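Local coordinates for uncharacterized protein (Staphylococcus aureus subsp. aureus, PDB 4LQZ), which is of unknown function but folds as a streptavidin-like antiparallel beta-barrel of the DUF4909 family, at residues Glu29-Ile34 / Asp136-Lys141; Tyr63-Tyr68 / Asp123-Met128. One frame throughout, in Å; residues are numbered along the deposited sequence. Where two conformers were deposited one is given.

Contact 1 (Glu29-Ile34 / Asp136-Lys141); sequences ETIGSI and DRMTLK
I34 and L140 meet inside the streptavidin-like barrel, on two strands that are not direct neighbours: strand 21-26 runs between 29-36 and 138-142 and pairs with both. The backbones therefore stay well apart, with the CA atoms of I34 and L140 8.5 Å from each other, and only side chains bridge the gap. I34 directs its CB at the other strand. With CG1 anti to the backbone N (chi1 -176°), the short branch CG2 is left to face L140. The leucine starts out across this direction, but its CD2 methyl turns back and reaches I34 CG2 at 4.0 Å, the two side chains crossing at a slant. F22 of the intervening strand touches L140, while A41 and I43 of strand 40-44 lie against I34.

A second apolar pair forms where I31 and selenomethionine M138 approach, both of them also resting on I24 of the middle strand. M138 was deposited in two conformers, so its end position is less certain than that of L140. All the cross-strand contact is between methyl groups, and the more widely spaced pair joins the terminal carbon of each side chain: in the conformer described, I31 CD1 lies 4.3 Å from M138 CE.

Contact 2 (Tyr63-Tyr68 / Asp123-Met128); sequences YLFIEY and DDVATM
The Y63 ring carries V125 CG1 over one face, 3.6 Å above its plane and displaced toward the rim. This is a CH-pi contact, with the methyl 4.0 Å from the ring centroid and 26° off the normal. At the edge of the same ring, in its plane, a water bonds to Y63 OH at 2.7 Å. That water also donates to M128 O over 2.7 Å, tying the phenol to the backbone. The hydroxyl passes close to A126 as well, Y63 OH lying 3.6 Å from A126 CA.

The other valine branch, CG2, meets the F65 ring obliquely, 3.6 Å from F65 CE2. With CG1 anti to the backbone N (chi1 160°) and CG2 anti to the carbonyl carbon, V125 divides its two methyls between the rings. F65 is itself stacked on F54 and set edge-to-face against Y86. Behind the valine, the turn is closed by the bond from M128 N to V125 O and by T127 OG1, which donates to D124 O at 2.7 Å. Y63 and F65, alternate residues of strand 61-66, thus receive one buried valine from a 3-10 turn that packs against the outer face of this strand of the streptavidin-like barrel.

In the fold
Contacts 1 and 2 lie on opposite sides of the chain's centre, their own centres about 19 Å apart. Both belong to the same curled antiparallel sheet. Along the chain they are nested: 29-34 comes first, then 63-68 and 123-128, and 136-141 last. Contact 1 spans strand 21-26, which pairs with both the early strand and the last one, whereas contact 2 packs the connection between strands 105-110 and 138-142 against strand 61-66. Segments of the two touch inside the barrel, I34 CD1 lying 4.3 Å from I66 CD1, with I66 pointing away from the turn. Contact 1 thus lies in the barrel interior and contact 2 on the outer face of a barrel strand, on different faces of one sheet.

Contact 1 (Glu29-Ile34 / Asp136-Lys141)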
loop_
_atom_site.group_PDB
_atom_site.type_symbol
_atom_site.label_atom_id
_atom_site.label_comp_id
_atom_site.label_asym_id
_atom_site.label_seq_id
_atom_site.Cartn_x
_atom_site.Cartn_y
_atom_site.Cartn_z
ATOM N N GLU A 29 -8.258 -8.072 -12.621
ATOM C CA GLU A 29 -8.435 -9.415 -12.088
ATOM C C GLU A 29 -8.341 -9.402 -10.582
ATOM O O GLU A 29 -7.447 -8.764 -10.028
ATOM C CB GLU A 29 -7.389 -10.386 -12.663
ATOM N N THR A 30 -9.255 -10.123 -9.926
ATOM C CA THR A 30 -9.250 -10.324 -8.488
ATOM C C THR A 30 -8.036 -11.225 -8.128
ATOM O O THR A 30 -7.826 -12.269 -8.747
ATOM C CB THR A 30 -10.588 -10.900 -8.040
ATOM O OG1 THR A 30 -11.611 -9.992 -8.447
ATOM C CG2 THR A 30 -10.649 -11.145 -6.529
ATOM N N ILE A 31 -7.207 -10.777 -7.184
ATOM C CA ILE A 31 -6.028 -11.554 -6.787
ATOM C C ILE A 31 -6.090 -11.901 -5.283
ATOM O O ILE A 31 -5.159 -12.529 -4.767
ATOM C CB ILE A 31 -4.676 -10.887 -7.204
ATOM C CG1 ILE A 31 -4.503 -9.477 -6.611
ATOM C CG2 ILE A 31 -4.518 -10.892 -8.737
ATOM C CD1 ILE A 31 -3.146 -8.882 -6.731
ATOM N N GLY A 32 -7.206 -11.554 -4.625
ATOM C CA GLY A 32 -7.416 -11.827 -3.206
ATOM C C GLY A 32 -8.149 -10.751 -2.427
ATOM O O GLY A 32 -8.720 -9.840 -3.022
ATOM N N SER A 33 -8.180 -10.900 -1.081
ATOM C CA SER A 33 -8.795 -9.976 -0.128
ATOM C C SER A 33 -7.762 -9.502 0.895
ATOM O O SER A 33 -6.797 -10.203 1.183
ATOM C CB SER A 33 -9.997 -10.605 0.581
ATOM O OG SER A 33 -9.638 -11.527 1.601
ATOM N N ILE A 34 -7.987 -8.307 1.444
ATOM C CA ILE A 34 -7.120 -7.730 2.460
ATOM C C ILE A 34 -7.994 -7.121 3.552
ATOM O O ILE A 34 -8.912 -6.352 3.262
ATOM C CB ILE A 34 -6.103 -6.707 1.848
ATOM C CG1 ILE A 34 -5.107 -6.160 2.900
ATOM C CG2 ILE A 34 -6.794 -5.544 1.071
ATOM C CD1 ILE A 34 -3.736 -5.737 2.090
ATOM N N ASP A 136 0.675 -0.814 -12.946
ATOM C CA ASP A 136 0.643 -1.933 -12.012
ATOM C C ASP A 136 -0.012 -1.551 -10.688
ATOM O O ASP A 136 0.151 -2.258 -9.697
ATOM C CB ASP A 136 2.050 -2.510 -11.765
ATOM C CG ASP A 136 2.669 -3.097 -13.023
ATOM O OD1 ASP A 136 1.988 -3.907 -13.703
ATOM O OD2 ASP A 136 3.821 -2.748 -13.326
ATOM N N ARG A 137 -0.800 -0.484 -10.684
ATOM C CA ARG A 137 -1.449 -0.031 -9.460
ATOM C C ARG A 137 -2.462 -1.051 -8.953
ATOM O O ARG A 137 -3.089 -1.787 -9.718
ATOM C CB ARG A 137 -2.130 1.340 -9.655
ATOM C CG ARG A 137 -3.386 1.290 -10.501
ATOM C CD ARG A 137 -4.270 2.490 -10.314
ATOM N NE ARG A 137 -5.304 2.477 -11.337
ATOM C CZ ARG A 137 -5.834 3.562 -11.877
ATOM N NH1 ARG A 137 -5.441 4.769 -11.486
ATOM N NH2 ARG A 137 -6.743 3.454 -12.838
HETATM N N MSE A 138 -2.608 -1.093 -7.654
HETATM C CA MSE A 138 -3.573 -1.977 -7.029
HETATM C C MSE A 138 -4.910 -1.273 -6.904
HETATM O O MSE A 138 -4.932 -0.089 -6.617
HETATM C CB MSE A 138 -3.077 -2.376 -5.642
HETATM C CG MSE A 138 -3.498 -3.751 -5.229
HETATM SE SE MSE A 138 -2.323 -4.417 -3.802
HETATM C CE MSE A 138 -1.178 -5.587 -4.854
ATOM N N THR A 139 -6.018 -2.014 -7.066
ATOM C CA THR A 139 -7.364 -1.468 -6.859
ATOM C C THR A 139 -7.953 -2.210 -5.662
ATOM O O THR A 139 -7.935 -3.454 -5.620
ATOM C CB THR A 139 -8.244 -1.533 -8.118
ATOM O OG1 THR A 139 -7.705 -0.638 -9.080
ATOM C CG2 THR A 139 -9.708 -1.121 -7.850
ATOM N N LEU A 140 -8.414 -1.461 -4.675
ATOM C CA LEU A 140 -9.083 -2.044 -3.508
ATOM C C LEU A 140 -10.563 -1.697 -3.595
ATOM O O LEU A 140 -10.889 -0.532 -3.808
ATOM C CB LEU A 140 -8.472 -1.579 -2.172
ATOM C CG LEU A 140 -6.959 -1.784 -1.918
ATOM C CD1 LEU A 140 -6.610 -1.399 -0.504
ATOM C CD2 LEU A 140 -6.522 -3.212 -2.165
ATOM N N LYS A 141 -11.450 -2.706 -3.538
ATOM C CA LYS A 141 -12.904 -2.474 -3.623
ATOM C C LYS A 141 -13.489 -2.808 -2.295
ATOM O O LYS A 141 -13.358 -3.951 -1.865
ATOM C CB LYS A 141 -13.574 -3.300 -4.750
ATOM C CG LYS A 141 -13.273 -2.814 -6.143
ATOM C CD LYS A 141 -14.208 -3.480 -7.137
ATOM C CE LYS A 141 -14.009 -2.974 -8.539
ATOM N NZ LYS A 141 -14.720 -3.824 -9.527
#

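Contact 2 (Tyr63-Tyr68 / Asp123-Met128)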
loop_
_atom_site.group_PDB
_atom_site.type_symbol
_atom_site.label_atom_id
_atom_site.label_comp_id
_atom_site.label_asym_id
_atom_site.label_seq_id
_atom_site.Cartn_x
_atom_site.Cartn_y
_atom_site.Cartn_z
ATOM N N TYR A 63 -1.270 8.174 2.814
ATOM C CA TYR A 63 -0.305 7.247 2.247
ATOM C C TYR A 63 -0.301 5.960 3.024
ATOM O O TYR A 63 -0.417 5.978 4.249
ATOM C CB TYR A 63 1.113 7.869 2.212
ATOM C CG TYR A 63 1.206 9.188 1.463
ATOM C CD1 TYR A 63 0.872 10.390 2.084
ATOM C CD2 TYR A 63 1.666 9.238 0.150
ATOM C CE1 TYR A 63 0.944 11.602 1.398
ATOM C CE2 TYR A 63 1.734 10.442 -0.547
ATOM C CZ TYR A 63 1.394 11.627 0.089
ATOM O OH TYR A 63 1.477 12.830 -0.571
ATOM N N LEU A 64 -0.267 4.833 2.298
ATOM C CA LEU A 64 -0.172 3.516 2.887
ATOM C C LEU A 64 1.289 3.121 2.946
ATOM O O LEU A 64 1.994 3.232 1.945
ATOM C CB LEU A 64 -0.990 2.455 2.118
ATOM C CG LEU A 64 -0.812 1.009 2.639
ATOM C CD1 LEU A 64 -1.473 0.832 4.028
ATOM C CD2 LEU A 64 -1.351 -0.004 1.641
ATOM N N PHE A 65 1.748 2.703 4.130
ATOM C CA PHE A 65 3.082 2.171 4.380
ATOM C C PHE A 65 2.899 0.690 4.637
ATOM O O PHE A 65 2.205 0.354 5.584
ATOM C CB PHE A 65 3.705 2.872 5.598
ATOM C CG PHE A 65 3.988 4.335 5.409
ATOM C CD1 PHE A 65 2.959 5.275 5.469
ATOM C CD2 PHE A 65 5.283 4.784 5.171
ATOM C CE1 PHE A 65 3.219 6.632 5.270
ATOM C CE2 PHE A 65 5.546 6.142 4.997
ATOM C CZ PHE A 65 4.515 7.058 5.054
ATOM N N ILE A 66 3.414 -0.197 3.783
ATOM C CA ILE A 66 3.174 -1.637 3.996
ATOM C C ILE A 66 4.436 -2.474 3.694
ATOM O O ILE A 66 5.184 -2.182 2.753
ATOM C CB ILE A 66 1.929 -2.127 3.154
ATOM C CG1 ILE A 66 1.481 -3.566 3.529
ATOM C CG2 ILE A 66 2.132 -1.943 1.604
ATOM C CD1 ILE A 66 0.024 -3.920 3.094
ATOM N N GLU A 67 4.645 -3.528 4.505
ATOM C CA GLU A 67 5.727 -4.488 4.296
ATOM C C GLU A 67 5.484 -5.208 3.014
ATOM O O GLU A 67 4.335 -5.351 2.615
ATOM C CB GLU A 67 5.764 -5.535 5.413
ATOM C CG GLU A 67 6.410 -5.099 6.683
ATOM C CD GLU A 67 6.681 -6.298 7.561
ATOM O OE1 GLU A 67 5.703 -6.945 8.004
ATOM O OE2 GLU A 67 7.874 -6.634 7.740
ATOM N N TYR A 68 6.543 -5.744 2.412
ATOM C CA TYR A 68 6.447 -6.535 1.198
ATOM C C TYR A 68 5.602 -7.808 1.436
ATOM O O TYR A 68 5.719 -8.435 2.488
ATOM C CB TYR A 68 7.861 -6.898 0.729
ATOM C CG TYR A 68 7.874 -7.840 -0.444
ATOM C CD1 TYR A 68 7.402 -7.437 -1.694
ATOM C CD2 TYR A 68 8.367 -9.136 -0.316
ATOM C CE1 TYR A 68 7.364 -8.322 -2.768
ATOM C CE2 TYR A 68 8.361 -10.019 -1.390
ATOM C CZ TYR A 68 7.866 -9.608 -2.614
ATOM O OH TYR A 68 7.881 -10.482 -3.672
ATOM N N ASP A 123 6.053 11.772 7.444
ATOM C CA ASP A 123 5.522 12.974 6.787
ATOM C C ASP A 123 6.337 13.415 5.549
ATOM O O ASP A 123 5.761 14.028 4.650
ATOM C CB ASP A 123 5.437 14.140 7.795
ATOM C CG ASP A 123 4.284 14.094 8.797
ATOM O OD1 ASP A 123 3.670 13.012 8.961
ATOM O OD2 ASP A 123 4.014 15.135 9.440
ATOM N N ASP A 124 7.648 13.077 5.480
ATOM C CA ASP A 124 8.538 13.465 4.370
ATOM C C ASP A 124 8.257 12.713 3.050
ATOM O O ASP A 124 8.914 12.977 2.044
ATOM C CB ASP A 124 10.020 13.291 4.767
ATOM C CG ASP A 124 10.649 14.509 5.413
ATOM O OD1 ASP A 124 9.894 15.411 5.853
ATOM O OD2 ASP A 124 11.895 14.570 5.472
ATOM N N VAL A 125 7.275 11.815 3.049
ATOM C CA VAL A 125 6.855 11.037 1.880
ATOM C C VAL A 125 6.084 11.946 0.882
ATOM O O VAL A 125 6.108 11.711 -0.332
ATOM C CB VAL A 125 6.013 9.833 2.370
ATOM C CG1 VAL A 125 5.146 9.260 1.269
ATOM C CG2 VAL A 125 6.908 8.754 2.975
ATOM N N ALA A 126 5.430 12.995 1.407
ATOM C CA ALA A 126 4.665 13.974 0.631
ATOM C C ALA A 126 5.552 14.768 -0.325
ATOM O O ALA A 126 5.033 15.327 -1.297
ATOM C CB ALA A 126 3.947 14.930 1.570
ATOM N N THR A 127 6.888 14.807 -0.069
ATOM C CA THR A 127 7.871 15.532 -0.896
ATOM C C THR A 127 8.037 14.842 -2.265
ATOM O O THR A 127 8.686 15.390 -3.162
ATOM C CB THR A 127 9.237 15.689 -0.173
ATOM O OG1 THR A 127 9.883 14.424 -0.035
ATOM C CG2 THR A 127 9.127 16.383 1.184
HETATM N N MSE A 128 7.431 13.655 -2.419
HETATM C CA MSE A 128 7.473 12.838 -3.625
HETATM C C MSE A 128 6.107 12.749 -4.308
HETATM O O MSE A 128 5.084 12.591 -3.636
HETATM C CB MSE A 128 7.957 11.421 -3.277
HETATM C CG MSE A 128 8.941 10.883 -4.275
HETATM SE SE MSE A 128 10.644 11.818 -4.185
HETATM C CE MSE A 128 11.343 11.388 -5.957
HETATM O O HOH W 1 2.447 12.362 -3.067
#